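Local coordinates for probable acetolactate synthase isozyme III (Small subunit) (Nitrosomonas europaea ATCC 19718, PDB 2PC6), which is probably the small subunit of a larger enzyme, built from two ACT-family domains and present here as a two-chain assembly with bound calcium, at residues A[7-13]-A[43-49]; A[24-30]-A[61-66]; A[87-93]-A[145-151]; A[106-110]-A[135-140]. All blocks are in the same frame, centred on the assembly; numbering follows the deposited sequence.

Contact 1 (A[7-13]-A[43-49])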
loop_
_atom_site.group_PDB
_atom_site.type_symbol
_atom_site.label_atom_id
_atom_site.label_comp_id
_atom_site.label_asym_id
_atom_site.label_seq_id
_atom_site.Cartn_x
_atom_site.Cartn_y
_atom_site.Cartn_z
ATOM N N ILE A 7 5.561 11.809 3.783
ATOM C CA ILE A 7 6.238 11.469 5.029
ATOM C C ILE A 7 6.525 9.943 5.128
ATOM O O ILE A 7 5.654 9.080 4.876
ATOM C CB ILE A 7 5.449 11.972 6.238
ATOM C CG1 ILE A 7 5.701 13.466 6.425
ATOM C CG2 ILE A 7 5.920 11.315 7.468
ATOM C CD1 ILE A 7 4.590 14.349 5.998
ATOM N N SER A 8 7.772 9.656 5.489
ATOM C CA SER A 8 8.301 8.325 5.638
ATOM C C SER A 8 8.709 8.124 7.087
ATOM O O SER A 8 9.425 8.954 7.666
ATOM C CB SER A 8 9.563 8.244 4.812
ATOM O OG SER A 8 9.573 7.067 4.040
ATOM N N LEU A 9 8.290 7.024 7.693
ATOM C CA LEU A 9 8.693 6.812 9.067
ATOM C C LEU A 9 8.895 5.353 9.442
ATOM O O LEU A 9 8.337 4.442 8.818
ATOM C CB LEU A 9 7.787 7.573 10.044
ATOM C CG LEU A 9 6.270 7.468 9.974
ATOM C CD1 LEU A 9 5.886 6.298 10.836
ATOM C CD2 LEU A 9 5.601 8.713 10.535
ATOM N N LEU A 10 9.788 5.174 10.412
ATOM C CA LEU A 10 10.051 3.916 11.027
ATOM C C LEU A 10 9.273 3.832 12.342
ATOM O O LEU A 10 9.299 4.746 13.174
ATOM C CB LEU A 10 11.550 3.754 11.290
ATOM C CG LEU A 10 12.504 3.193 10.216
ATOM C CD1 LEU A 10 13.886 3.053 10.788
ATOM C CD2 LEU A 10 12.063 1.859 9.566
HETATM N N MSE A 11 8.570 2.735 12.539
HETATM C CA MSE A 11 7.926 2.568 13.819
HETATM C C MSE A 11 7.865 1.174 14.345
HETATM O O MSE A 11 7.917 0.208 13.588
HETATM C CB MSE A 11 6.542 3.182 13.821
HETATM C CG MSE A 11 5.734 2.985 12.585
HETATM SE SE MSE A 11 3.955 3.054 13.313
HETATM C CE MSE A 11 3.336 1.069 13.112
ATOM N N GLU A 12 7.779 1.103 15.670
ATOM C CA GLU A 12 7.522 -0.126 16.410
ATOM C C GLU A 12 6.378 -0.923 15.792
ATOM O O GLU A 12 5.229 -0.470 15.778
ATOM C CB GLU A 12 7.191 0.194 17.876
ATOM C CG GLU A 12 8.234 1.063 18.652
ATOM C CD GLU A 12 9.630 0.410 18.853
ATOM O OE1 GLU A 12 9.971 -0.634 18.234
ATOM O OE2 GLU A 12 10.406 0.967 19.652
ATOM N N ASN A 13 6.698 -2.104 15.264
ATOM C CA ASN A 13 5.682 -2.992 14.726
ATOM C C ASN A 13 4.861 -3.644 15.857
ATOM O O ASN A 13 4.968 -4.863 16.157
ATOM C CB ASN A 13 6.315 -4.020 13.798
ATOM C CG ASN A 13 5.287 -4.898 13.119
ATOM O OD1 ASN A 13 4.086 -4.568 13.034
ATOM N ND2 ASN A 13 5.742 -6.031 12.649
ATOM N N PRO A 43 11.879 -7.163 11.951
ATOM C CA PRO A 43 10.442 -7.357 12.202
ATOM C C PRO A 43 9.931 -6.604 13.410
ATOM O O PRO A 43 8.726 -6.589 13.647
ATOM C CB PRO A 43 10.296 -8.871 12.429
ATOM C CG PRO A 43 11.723 -9.459 12.317
ATOM C CD PRO A 43 12.700 -8.319 12.360
ATOM N N THR A 44 10.819 -5.981 14.173
ATOM C CA THR A 44 10.332 -5.124 15.264
ATOM C C THR A 44 9.877 -3.763 14.750
ATOM O O THR A 44 9.113 -3.074 15.433
ATOM C CB THR A 44 11.346 -4.933 16.439
ATOM O OG1 THR A 44 12.425 -4.088 16.018
ATOM C CG2 THR A 44 11.878 -6.277 16.922
ATOM N N LEU A 45 10.338 -3.409 13.548
ATOM C CA LEU A 45 10.106 -2.091 12.949
ATOM C C LEU A 45 9.377 -2.156 11.616
ATOM O O LEU A 45 9.736 -2.938 10.712
ATOM C CB LEU A 45 11.425 -1.335 12.764
ATOM C CG LEU A 45 12.164 -0.911 14.037
ATOM C CD1 LEU A 45 13.593 -0.522 13.693
ATOM C CD2 LEU A 45 11.442 0.238 14.764
ATOM N N SER A 46 8.367 -1.307 11.494
ATOM C CA SER A 46 7.627 -1.173 10.247
ATOM C C SER A 46 7.937 0.152 9.599
ATOM O O SER A 46 8.368 1.081 10.261
ATOM C CB SER A 46 6.125 -1.296 10.524
ATOM O OG SER A 46 5.772 -2.645 10.842
ATOM N N ARG A 47 7.713 0.232 8.294
ATOM C CA ARG A 47 8.020 1.431 7.513
ATOM C C ARG A 47 6.708 1.993 7.027
ATOM O O ARG A 47 5.903 1.325 6.390
ATOM C CB ARG A 47 8.945 1.086 6.328
ATOM C CG ARG A 47 9.182 2.198 5.274
ATOM C CD ARG A 47 10.262 3.134 5.751
ATOM N NE ARG A 47 10.608 4.221 4.822
ATOM C CZ ARG A 47 11.796 4.358 4.230
ATOM N NH1 ARG A 47 12.758 3.465 4.417
ATOM N NH2 ARG A 47 12.032 5.390 3.444
HETATM N N MSE A 48 6.461 3.233 7.363
HETATM C CA MSE A 48 5.222 3.812 6.948
HETATM C C MSE A 48 5.512 4.897 5.969
HETATM O O MSE A 48 6.424 5.705 6.169
HETATM C CB MSE A 48 4.474 4.384 8.130
HETATM C CG MSE A 48 3.160 5.031 7.757
HETATM SE SE MSE A 48 2.178 5.628 9.385
HETATM C CE MSE A 48 2.051 3.872 10.354
ATOM N N THR A 49 4.712 4.913 4.917
ATOM C CA THR A 49 4.724 6.004 3.995
ATOM C C THR A 49 3.342 6.623 4.028
ATOM O O THR A 49 2.356 5.979 3.694
ATOM C CB THR A 49 5.059 5.541 2.567
ATOM O OG1 THR A 49 6.276 4.782 2.592
ATOM C CG2 THR A 49 5.225 6.723 1.692
HETATM O O HOH W 1 3.266 -3.578 10.362
#
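SE of M11 meets the terminal methyl of M48, 3.6 Å from M48 CE, where the side chains of these two selenomethionines slant past each other. L9 runs alongside M48 in the same sense. A first torsion of 50° sets CG of L9 between its backbone N and carbonyl carbon, which brings L9 CD1 to 3.6 Å from M48 CB. On the other face of the sheet the R47 guanidinium grips one hydroxyl side-on with two nitrogens, NE of R47 at 3.1 Å and NH2 at 3.0 Å from S8 OG, which sits close to the guanidinium plane. A bend at the second torsion of R47 (83°) swings the group back over its neighbour strand.

Strands 3-12 and 45-54 are the inner two of the four-stranded antiparallel ACT-type sheet, and their backbone bonds hold these side chains in place, among them M48 N to L9 O at 2.7 Å and S46 N to M11 O at 2.6 Å. Beyond the strand end, N13 ND2 donates to P43 O at 3.2 Å. A water bonds S46 OG and, less surely, N13 OD1, which accepts from N31 of the second subunit. The face with L9, M11 and M48 packs under helix 17-28. S8 is neutral and cannot balance the charge of R47; its two bonds probably limit rotation of the guanidinium, whose NH1 makes a salt bridge to E147 of the second subunit.

Contact 2 (A[24-30]-A[61-66])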
loop_
_atom_site.group_PDB
_atom_site.type_symbol
_atom_site.label_atom_id
_atom_site.label_comp_id
_atom_site.label_asym_id
_atom_site.label_seq_id
_atom_site.Cartn_x
_atom_site.Cartn_y
_atom_site.Cartn_z
ATOM N N LEU A 24 -3.496 10.880 16.198
ATOM C CA LEU A 24 -2.834 12.185 16.175
ATOM C C LEU A 24 -3.341 13.073 14.999
ATOM O O LEU A 24 -3.688 14.223 15.218
ATOM C CB LEU A 24 -1.315 11.973 16.139
ATOM C CG LEU A 24 -0.357 13.164 16.119
ATOM C CD1 LEU A 24 1.029 12.723 16.572
ATOM C CD2 LEU A 24 -0.285 13.763 14.720
ATOM N N PHE A 25 -3.410 12.529 13.784
ATOM C CA PHE A 25 -4.023 13.241 12.646
ATOM C C PHE A 25 -5.481 13.637 12.894
ATOM O O PHE A 25 -5.865 14.824 12.783
ATOM C CB PHE A 25 -3.923 12.411 11.371
ATOM C CG PHE A 25 -2.546 12.432 10.750
ATOM C CD1 PHE A 25 -1.521 11.618 11.251
ATOM C CD2 PHE A 25 -2.266 13.288 9.660
ATOM C CE1 PHE A 25 -0.255 11.658 10.697
ATOM C CE2 PHE A 25 -0.988 13.335 9.090
ATOM C CZ PHE A 25 0.015 12.523 9.602
ATOM N N SER A 26 -6.272 12.634 13.262
ATOM C CA SER A 26 -7.689 12.786 13.482
ATOM C C SER A 26 -7.982 13.856 14.505
ATOM O O SER A 26 -8.833 14.722 14.266
ATOM C CB SER A 26 -8.266 11.484 13.974
ATOM O OG SER A 26 -9.554 11.739 14.455
ATOM N N ALA A 27 -7.300 13.828 15.648
ATOM C CA ALA A 27 -7.676 14.764 16.696
ATOM C C ALA A 27 -7.759 16.193 16.149
ATOM O O ALA A 27 -8.594 16.994 16.611
ATOM C CB ALA A 27 -6.697 14.698 17.885
ATOM N N ARG A 28 -6.890 16.508 15.178
ATOM C CA ARG A 28 -6.669 17.885 14.741
ATOM C C ARG A 28 -7.066 18.106 13.276
ATOM O O ARG A 28 -6.855 19.190 12.699
ATOM C CB ARG A 28 -5.226 18.308 15.010
ATOM C CG ARG A 28 -5.064 19.001 16.370
ATOM C CD ARG A 28 -3.776 19.810 16.442
ATOM N NE ARG A 28 -3.619 20.602 17.667
ATOM C CZ ARG A 28 -3.112 20.124 18.809
ATOM N NH1 ARG A 28 -2.752 18.832 18.887
ATOM N NH2 ARG A 28 -2.975 20.935 19.877
ATOM N N GLY A 29 -7.645 17.062 12.678
ATOM C CA GLY A 29 -8.319 17.200 11.411
ATOM C C GLY A 29 -7.341 17.295 10.270
ATOM O O GLY A 29 -7.711 17.764 9.180
ATOM N N TYR A 30 -6.110 16.842 10.520
ATOM C CA TYR A 30 -5.074 16.729 9.495
ATOM C C TYR A 30 -5.482 15.721 8.446
ATOM O O TYR A 30 -6.129 14.708 8.756
ATOM C CB TYR A 30 -3.750 16.303 10.103
ATOM C CG TYR A 30 -3.197 17.250 11.141
ATOM C CD1 TYR A 30 -3.223 18.634 10.926
ATOM C CD2 TYR A 30 -2.627 16.774 12.326
ATOM C CE1 TYR A 30 -2.710 19.519 11.853
ATOM C CE2 TYR A 30 -2.086 17.668 13.272
ATOM C CZ TYR A 30 -2.137 19.045 13.024
ATOM O OH TYR A 30 -1.615 19.975 13.921
ATOM N N GLN A 61 4.362 20.984 11.727
ATOM C CA GLN A 61 3.742 20.733 13.045
ATOM C C GLN A 61 3.287 19.283 13.247
ATOM O O GLN A 61 3.377 18.722 14.347
ATOM C CB GLN A 61 2.596 21.710 13.316
ATOM C CG GLN A 61 2.027 21.641 14.738
ATOM C CD GLN A 61 3.040 22.003 15.902
ATOM O OE1 GLN A 61 3.707 23.051 15.885
ATOM N NE2 GLN A 61 3.103 21.136 16.922
ATOM N N ILE A 62 2.813 18.674 12.174
ATOM C CA ILE A 62 2.490 17.249 12.162
ATOM C C ILE A 62 3.767 16.439 12.422
ATOM O O ILE A 62 3.780 15.475 13.204
ATOM C CB ILE A 62 1.875 16.870 10.783
ATOM C CG1 ILE A 62 0.579 17.672 10.560
ATOM C CG2 ILE A 62 1.724 15.347 10.635
ATOM C CD1 ILE A 62 -0.093 17.402 9.222
ATOM N N THR A 63 4.833 16.870 11.755
ATOM C CA THR A 63 6.150 16.278 11.844
ATOM C C THR A 63 6.713 16.453 13.239
ATOM O O THR A 63 7.292 15.530 13.807
ATOM C CB THR A 63 7.051 16.913 10.772
ATOM O OG1 THR A 63 6.867 16.189 9.550
ATOM C CG2 THR A 63 8.485 16.871 11.145
ATOM N N LYS A 64 6.518 17.633 13.808
ATOM C CA LYS A 64 6.923 17.848 15.175
ATOM C C LYS A 64 6.138 16.867 16.066
ATOM O O LYS A 64 6.751 16.067 16.789
ATOM C CB LYS A 64 6.759 19.320 15.594
ATOM N N GLN A 65 4.805 16.878 15.977
ATOM C CA GLN A 65 4.015 15.983 16.832
ATOM C C GLN A 65 4.344 14.506 16.611
ATOM O O GLN A 65 4.349 13.736 17.568
ATOM C CB GLN A 65 2.514 16.175 16.668
ATOM C CG GLN A 65 1.902 17.387 17.328
ATOM C CD GLN A 65 0.468 17.582 16.813
ATOM O OE1 GLN A 65 0.177 18.502 16.029
ATOM N NE2 GLN A 65 -0.416 16.658 17.190
ATOM N N LEU A 66 4.615 14.099 15.376
ATOM C CA LEU A 66 4.872 12.675 15.143
ATOM C C LEU A 66 6.139 12.186 15.838
ATOM O O LEU A 66 6.164 11.086 16.400
ATOM C CB LEU A 66 4.917 12.347 13.650
ATOM C CG LEU A 66 3.603 12.094 12.926
ATOM C CD1 LEU A 66 3.819 12.229 11.439
ATOM C CD2 LEU A 66 3.147 10.734 13.235
#
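I62 lies over one face of the Y30 ring in a CH-pi contact, its CG1 3.6 Å from the Y30 ring centroid and only 5° off the normal. On the opposite face sits CB of R28, offset toward the rim, so the ring is sandwiched between aliphatic groups.

Apolar packing continues with the other branch of I62: CG2 comes 3.5 Å from CZ of F25, the two side chains crossing at about a right angle. CE1 of F25 also meets CD1 of L66 at 4.2 Å. L24 reaches across with CG anti to its backbone N (chi1 -180°), which carries L24 CD1 to 3.8 Å from Q65 CB.

Polar contact is concentrated on Q65. Its extended chain brings OE1 near the plane of the Y30 ring, where the Y30 hydroxyl donates to Q65 OE1 over 3.1 Å, approaching in the carbonyl plane. Q65 NE2 rests on L24 CG at 3.7 Å and lies beside R28 NH1 without a hydrogen bond.

Backbone bonds shape the end of the first helix. A Schellman motif closes it at G29, whose phi is positive, and F25 O accepts from R28 N and Y30 N on opposite faces of its plane. The turn delivers Y30 to the second helix. The axes of segments 24-28 and 61-66 come within 11.4 Å, their N-to-C directions 133° apart: a steeply inclined helix pair, more antiparallel than parallel, covering one face of the sheet in the beta-alpha-beta-beta-alpha-beta ACT fold.

Contact 3 (A[87-93]-A[145-151])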
loop_
_atom_site.group_PDB
_atom_site.type_symbol
_atom_site.label_atom_id
_atom_site.label_comp_id
_atom_site.label_asym_id
_atom_site.label_seq_id
_atom_site.Cartn_x
_atom_site.Cartn_y
_atom_site.Cartn_z
ATOM N N GLU A 87 3.309 3.284 -6.778
ATOM C CA GLU A 87 2.087 2.834 -6.197
ATOM C C GLU A 87 1.591 1.667 -7.006
ATOM O O GLU A 87 1.870 1.575 -8.209
ATOM C CB GLU A 87 1.089 3.964 -6.266
ATOM C CG GLU A 87 -0.126 3.737 -5.371
ATOM C CD GLU A 87 -1.013 4.980 -5.339
ATOM O OE1 GLU A 87 -0.622 6.025 -5.975
ATOM O OE2 GLU A 87 -2.087 4.906 -4.675
ATOM N N LEU A 88 0.865 0.773 -6.355
ATOM C CA LEU A 88 0.159 -0.284 -7.075
ATOM C C LEU A 88 -1.355 -0.092 -7.014
ATOM O O LEU A 88 -1.920 0.318 -6.007
ATOM C CB LEU A 88 0.570 -1.679 -6.565
ATOM C CG LEU A 88 -0.071 -2.902 -7.265
ATOM C CD1 LEU A 88 0.892 -4.059 -7.328
ATOM C CD2 LEU A 88 -1.223 -3.311 -6.439
HETATM N N MSE A 89 -2.015 -0.412 -8.098
HETATM C CA MSE A 89 -3.437 -0.267 -8.183
HETATM C C MSE A 89 -4.060 -1.432 -8.937
HETATM O O MSE A 89 -3.547 -1.902 -9.960
HETATM C CB MSE A 89 -3.747 1.049 -8.858
HETATM C CG MSE A 89 -5.158 1.221 -9.247
HETATM SE SE MSE A 89 -5.454 3.069 -9.916
HETATM C CE MSE A 89 -4.500 2.927 -11.623
ATOM N N LEU A 90 -5.194 -1.860 -8.415
ATOM C CA LEU A 90 -6.080 -2.825 -9.026
ATOM C C LEU A 90 -7.424 -2.145 -9.387
ATOM O O LEU A 90 -8.157 -1.658 -8.500
ATOM C CB LEU A 90 -6.338 -3.943 -8.015
ATOM C CG LEU A 90 -5.710 -5.330 -8.154
ATOM C CD1 LEU A 90 -4.292 -5.348 -8.702
ATOM C CD2 LEU A 90 -5.789 -6.042 -6.825
ATOM N N VAL A 91 -7.754 -2.163 -10.680
ATOM C CA VAL A 91 -8.951 -1.533 -11.209
ATOM C C VAL A 91 -9.819 -2.597 -11.853
ATOM O O VAL A 91 -9.412 -3.217 -12.867
ATOM C CB VAL A 91 -8.570 -0.569 -12.335
ATOM C CG1 VAL A 91 -9.756 0.217 -12.735
ATOM C CG2 VAL A 91 -7.506 0.336 -11.859
ATOM N N LYS A 92 -11.014 -2.813 -11.307
ATOM C CA LYS A 92 -11.930 -3.775 -11.938
ATOM C C LYS A 92 -12.906 -3.013 -12.820
ATOM O O LYS A 92 -13.567 -2.109 -12.346
ATOM C CB LYS A 92 -12.650 -4.623 -10.881
ATOM C CG LYS A 92 -13.794 -5.452 -11.397
ATOM C CD LYS A 92 -14.573 -6.145 -10.247
ATOM C CE LYS A 92 -13.631 -7.058 -9.463
ATOM N NZ LYS A 92 -14.285 -7.655 -8.271
ATOM N N VAL A 93 -12.973 -3.381 -14.096
ATOM C CA VAL A 93 -13.687 -2.625 -15.103
ATOM C C VAL A 93 -14.644 -3.524 -15.842
ATOM O O VAL A 93 -14.364 -4.703 -16.075
ATOM C CB VAL A 93 -12.729 -2.001 -16.186
ATOM C CG1 VAL A 93 -11.914 -0.873 -15.615
ATOM C CG2 VAL A 93 -11.809 -3.102 -16.831
ATOM N N ILE A 145 -15.777 1.957 -14.380
ATOM C CA ILE A 145 -15.050 1.396 -13.258
ATOM C C ILE A 145 -15.980 0.696 -12.289
ATOM O O ILE A 145 -16.913 1.303 -11.791
ATOM C CB ILE A 145 -14.214 2.439 -12.581
ATOM C CG1 ILE A 145 -13.033 2.750 -13.506
ATOM C CG2 ILE A 145 -13.714 1.928 -11.228
ATOM C CD1 ILE A 145 -12.352 4.036 -13.158
ATOM N N LEU A 146 -15.765 -0.586 -12.025
ATOM C CA LEU A 146 -16.611 -1.247 -11.013
ATOM C C LEU A 146 -16.152 -1.009 -9.575
ATOM O O LEU A 146 -16.978 -0.741 -8.693
ATOM C CB LEU A 146 -16.748 -2.740 -11.276
ATOM C CG LEU A 146 -17.398 -3.128 -12.595
ATOM C CD1 LEU A 146 -17.115 -4.583 -12.875
ATOM C CD2 LEU A 146 -18.888 -2.873 -12.483
ATOM N N GLU A 147 -14.844 -1.138 -9.341
ATOM C CA GLU A 147 -14.203 -0.763 -8.054
ATOM C C GLU A 147 -12.683 -0.714 -8.282
ATOM O O GLU A 147 -12.193 -1.156 -9.309
ATOM C CB GLU A 147 -14.555 -1.748 -6.928
ATOM C CG GLU A 147 -14.136 -3.146 -7.279
ATOM C CD GLU A 147 -14.495 -4.193 -6.245
ATOM O OE1 GLU A 147 -14.890 -3.861 -5.108
ATOM O OE2 GLU A 147 -14.382 -5.392 -6.589
ATOM N N ILE A 148 -11.963 -0.201 -7.308
ATOM C CA ILE A 148 -10.533 0.088 -7.403
ATOM C C ILE A 148 -9.891 -0.157 -6.033
ATOM O O ILE A 148 -10.459 0.224 -5.015
ATOM C CB ILE A 148 -10.340 1.582 -7.752
ATOM C CG1 ILE A 148 -10.421 1.789 -9.251
ATOM C CG2 ILE A 148 -9.020 2.165 -7.197
ATOM C CD1 ILE A 148 -10.250 3.302 -9.568
ATOM N N ALA A 149 -8.724 -0.805 -6.022
ATOM C CA ALA A 149 -7.933 -0.981 -4.816
ATOM C C ALA A 149 -6.505 -0.607 -5.144
ATOM O O ALA A 149 -5.852 -1.168 -6.028
ATOM C CB ALA A 149 -8.031 -2.369 -4.279
ATOM N N ARG A 150 -6.049 0.355 -4.369
ATOM C CA ARG A 150 -4.948 1.196 -4.685
ATOM C C ARG A 150 -4.193 1.281 -3.391
ATOM O O ARG A 150 -4.772 1.616 -2.352
ATOM C CB ARG A 150 -5.525 2.535 -5.113
ATOM C CG ARG A 150 -4.551 3.655 -5.221
ATOM C CD ARG A 150 -5.209 4.862 -5.841
ATOM N NE ARG A 150 -4.182 5.821 -6.208
ATOM C CZ ARG A 150 -4.326 6.740 -7.160
ATOM N NH1 ARG A 150 -5.465 6.817 -7.839
ATOM N NH2 ARG A 150 -3.322 7.565 -7.455
ATOM N N THR A 151 -2.903 0.938 -3.450
ATOM C CA THR A 151 -2.108 0.610 -2.252
ATOM C C THR A 151 -1.581 1.809 -1.518
ATOM O O THR A 151 -0.998 1.639 -0.433
ATOM C CB THR A 151 -0.811 -0.197 -2.527
ATOM O OG1 THR A 151 0.029 0.524 -3.452
ATOM C CG2 THR A 151 -1.114 -1.553 -3.016
#
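L90 and A149 form the hydrogen-bonded pair at the middle of two antiparallel strands in the second ACT-type domain of the chain. Pairing is regular here: L90 N donates to A149 O at 2.6 Å and A149 N returns the bond to L90 O at 2.7 Å. The packing is closest on the face carrying M89, V91 and V93, where V91 and I148, both buried, lie side by side and point the same way, with V91 CG1 3.9 Å from I148 CG1. L133 and L137 of helix 130-139 cover that face at M89 and I148.

Toward the partly exposed I145 and L146 the pairing is looser. L146 and E147 both face K92, a classic beta bulge: K92 O takes a good bond from L146 N at 2.7 Å but only a weak one from E147 N. L146 folds its CD1 against CG of K92. From the bulge, K92 and E147 run side by side into a salt bridge, NZ of K92 lying 2.8 Å from OE2 of E147, nearly along its C-O axis. These two charged residues are buried at the dimer interface, where K92 NZ donates to the carbonyl oxygens of S157 and G159, and E147 OE1 accepts from L163 N, all of the second subunit.

At the other end R150 is likewise partly exposed. It is held mainly by a salt bridge from NH2 to D134; its link to E87 is doubtful, because the position of E87 OE2 is unsure. At T151, with the hydroxyl set between backbone N and carbonyl carbon (chi1 57°), OG1 of T151 accepts from L88 N at 3.0 Å.

Contact 4 (A[106-110]-A[135-140])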
loop_
_atom_site.group_PDB
_atom_site.type_symbol
_atom_site.label_atom_id
_atom_site.label_comp_id
_atom_site.label_asym_id
_atom_site.label_seq_id
_atom_site.Cartn_x
_atom_site.Cartn_y
_atom_site.Cartn_z
ATOM N N LEU A 106 -5.836 0.129 -23.304
ATOM C CA LEU A 106 -5.416 0.978 -22.172
ATOM C C LEU A 106 -4.512 0.239 -21.235
ATOM O O LEU A 106 -3.467 0.778 -20.796
ATOM C CB LEU A 106 -6.587 1.566 -21.389
ATOM C CG LEU A 106 -7.300 2.776 -21.980
ATOM C CD1 LEU A 106 -8.585 3.191 -21.149
ATOM C CD2 LEU A 106 -6.345 3.976 -22.128
ATOM N N ALA A 107 -4.870 -0.998 -20.922
ATOM C CA ALA A 107 -3.947 -1.800 -20.134
ATOM C C ALA A 107 -2.563 -1.802 -20.833
ATOM O O ALA A 107 -1.561 -1.474 -20.181
ATOM C CB ALA A 107 -4.473 -3.226 -19.889
ATOM N N ASP A 108 -2.475 -2.150 -22.116
ATOM C CA ASP A 108 -1.152 -2.250 -22.765
ATOM C C ASP A 108 -0.429 -0.914 -22.785
ATOM O O ASP A 108 0.763 -0.834 -22.567
ATOM C CB ASP A 108 -1.223 -2.790 -24.217
ATOM C CG ASP A 108 -1.777 -4.243 -24.313
ATOM O OD1 ASP A 108 -1.686 -5.021 -23.337
ATOM O OD2 ASP A 108 -2.304 -4.611 -25.408
ATOM N N ILE A 109 -1.161 0.147 -23.047
ATOM C CA ILE A 109 -0.537 1.469 -23.147
ATOM C C ILE A 109 0.149 1.854 -21.821
ATOM O O ILE A 109 1.269 2.347 -21.821
ATOM C CB ILE A 109 -1.576 2.530 -23.571
ATOM C CG1 ILE A 109 -1.895 2.364 -25.050
ATOM C CG2 ILE A 109 -1.065 3.943 -23.266
ATOM C CD1 ILE A 109 -3.236 2.948 -25.460
ATOM N N PHE A 110 -0.531 1.604 -20.701
ATOM C CA PHE A 110 -0.008 1.908 -19.370
ATOM C C PHE A 110 0.809 0.767 -18.814
ATOM O O PHE A 110 1.189 0.785 -17.663
ATOM C CB PHE A 110 -1.170 2.231 -18.455
ATOM C CG PHE A 110 -1.704 3.629 -18.650
ATOM C CD1 PHE A 110 -2.647 3.898 -19.629
ATOM C CD2 PHE A 110 -1.227 4.671 -17.873
ATOM C CE1 PHE A 110 -3.144 5.214 -19.807
ATOM C CE2 PHE A 110 -1.679 6.001 -18.049
ATOM C CZ PHE A 110 -2.633 6.282 -18.999
ATOM N N GLY A 135 -3.187 9.150 -14.568
ATOM C CA GLY A 135 -3.396 9.284 -16.014
ATOM C C GLY A 135 -4.249 8.150 -16.563
ATOM O O GLY A 135 -5.109 8.351 -17.458
ATOM N N PHE A 136 -4.017 6.956 -16.025
ATOM C CA PHE A 136 -4.882 5.845 -16.287
ATOM C C PHE A 136 -6.329 6.159 -15.911
ATOM O O PHE A 136 -7.215 5.956 -16.710
ATOM C CB PHE A 136 -4.447 4.608 -15.535
ATOM C CG PHE A 136 -5.213 3.389 -15.950
ATOM C CD1 PHE A 136 -4.879 2.715 -17.127
ATOM C CD2 PHE A 136 -6.323 2.949 -15.211
ATOM C CE1 PHE A 136 -5.590 1.597 -17.575
ATOM C CE2 PHE A 136 -7.040 1.838 -15.611
ATOM C CZ PHE A 136 -6.645 1.133 -16.826
ATOM N N LEU A 137 -6.580 6.645 -14.704
ATOM C CA LEU A 137 -7.954 6.923 -14.299
ATOM C C LEU A 137 -8.590 8.042 -15.075
ATOM O O LEU A 137 -9.787 7.972 -15.323
ATOM C CB LEU A 137 -8.074 7.234 -12.799
ATOM C CG LEU A 137 -7.582 6.178 -11.784
ATOM C CD1 LEU A 137 -7.687 6.791 -10.366
ATOM C CD2 LEU A 137 -8.374 4.883 -11.908
ATOM N N GLN A 138 -7.830 9.080 -15.453
ATOM C CA GLN A 138 -8.385 10.132 -16.329
ATOM C C GLN A 138 -8.805 9.504 -17.662
ATOM O O GLN A 138 -9.884 9.798 -18.192
ATOM C CB GLN A 138 -7.410 11.280 -16.562
ATOM C CG GLN A 138 -7.792 12.636 -15.877
ATOM N N ALA A 139 -7.979 8.576 -18.151
ATOM C CA ALA A 139 -8.184 7.992 -19.464
ATOM C C ALA A 139 -9.335 7.002 -19.488
ATOM O O ALA A 139 -9.988 6.917 -20.474
ATOM C CB ALA A 139 -6.914 7.363 -19.985
ATOM N N VAL A 140 -9.606 6.277 -18.415
ATOM C CA VAL A 140 -10.745 5.360 -18.423
ATOM C C VAL A 140 -12.081 6.092 -18.279
ATOM O O VAL A 140 -12.157 7.121 -17.590
ATOM C CB VAL A 140 -10.635 4.365 -17.284
ATOM C CG1 VAL A 140 -11.697 3.299 -17.443
ATOM C CG2 VAL A 140 -9.285 3.673 -17.334
#
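G135 and F136 bring their backbone right up to the ring of F110: G135 C lies 3.5 Å from F110 CZ, and F136 N lies 3.2 Å from F110 CE2. CA of F136 covers one face of that ring.

F136 sends its own ring out with CG anti to the backbone N (chi1 -172°). Its edge points at the face of F110 in a T-shaped pair, with centroids of the F110 and F136 rings 5.2 Å apart and planes at 89°. The same ring touches L106 CB through F136 CE1 at 3.9 Å, and it reaches inward to strands 83-94 and 121-128, on which helices 98-109 and 130-139 pack as the helix pair of the second ACT-type sheet. A turn later, A139 offers its CB to CD2 of L106 at 4.0 Å. V140, the first residue past the helix, completes the patch, CG2 lying 3.9 Å from CD1 of L106 and also over a face of the F136 ring.

No hydrogen bond crosses between the segments. Backbone bonds such as F110 N to L106 O stay within each helix, so apolar and aromatic contacts join the two ends: the T-shaped pair, F136 CB in a CH-pi contact over the F110 ring, and the L106 patch.

Each ACT-type unit contributes one strand pair and one helix pair, though contact 1 joins the first strand of its unit to the third and contact 3 the first to the last. Contacts 1 and 2 have centres about 17 Å apart and join sheet to helices where L9 CD2 meets L66 CD1 at 4.0 Å. Contact 4 is nested inside the loop closed by contact 3; their centres are about 12 Å apart, and L137 bridges them by packing on M89, I148 and R150. Contacts 1 and 3, about 25 Å apart by centres, do not touch within the chain, yet R47 and E147 link them across the subunit interface. Calcium, bound at N67, L69 and V72, lies about 8 Å from the L66 side chain and about 9 Å from that of E12.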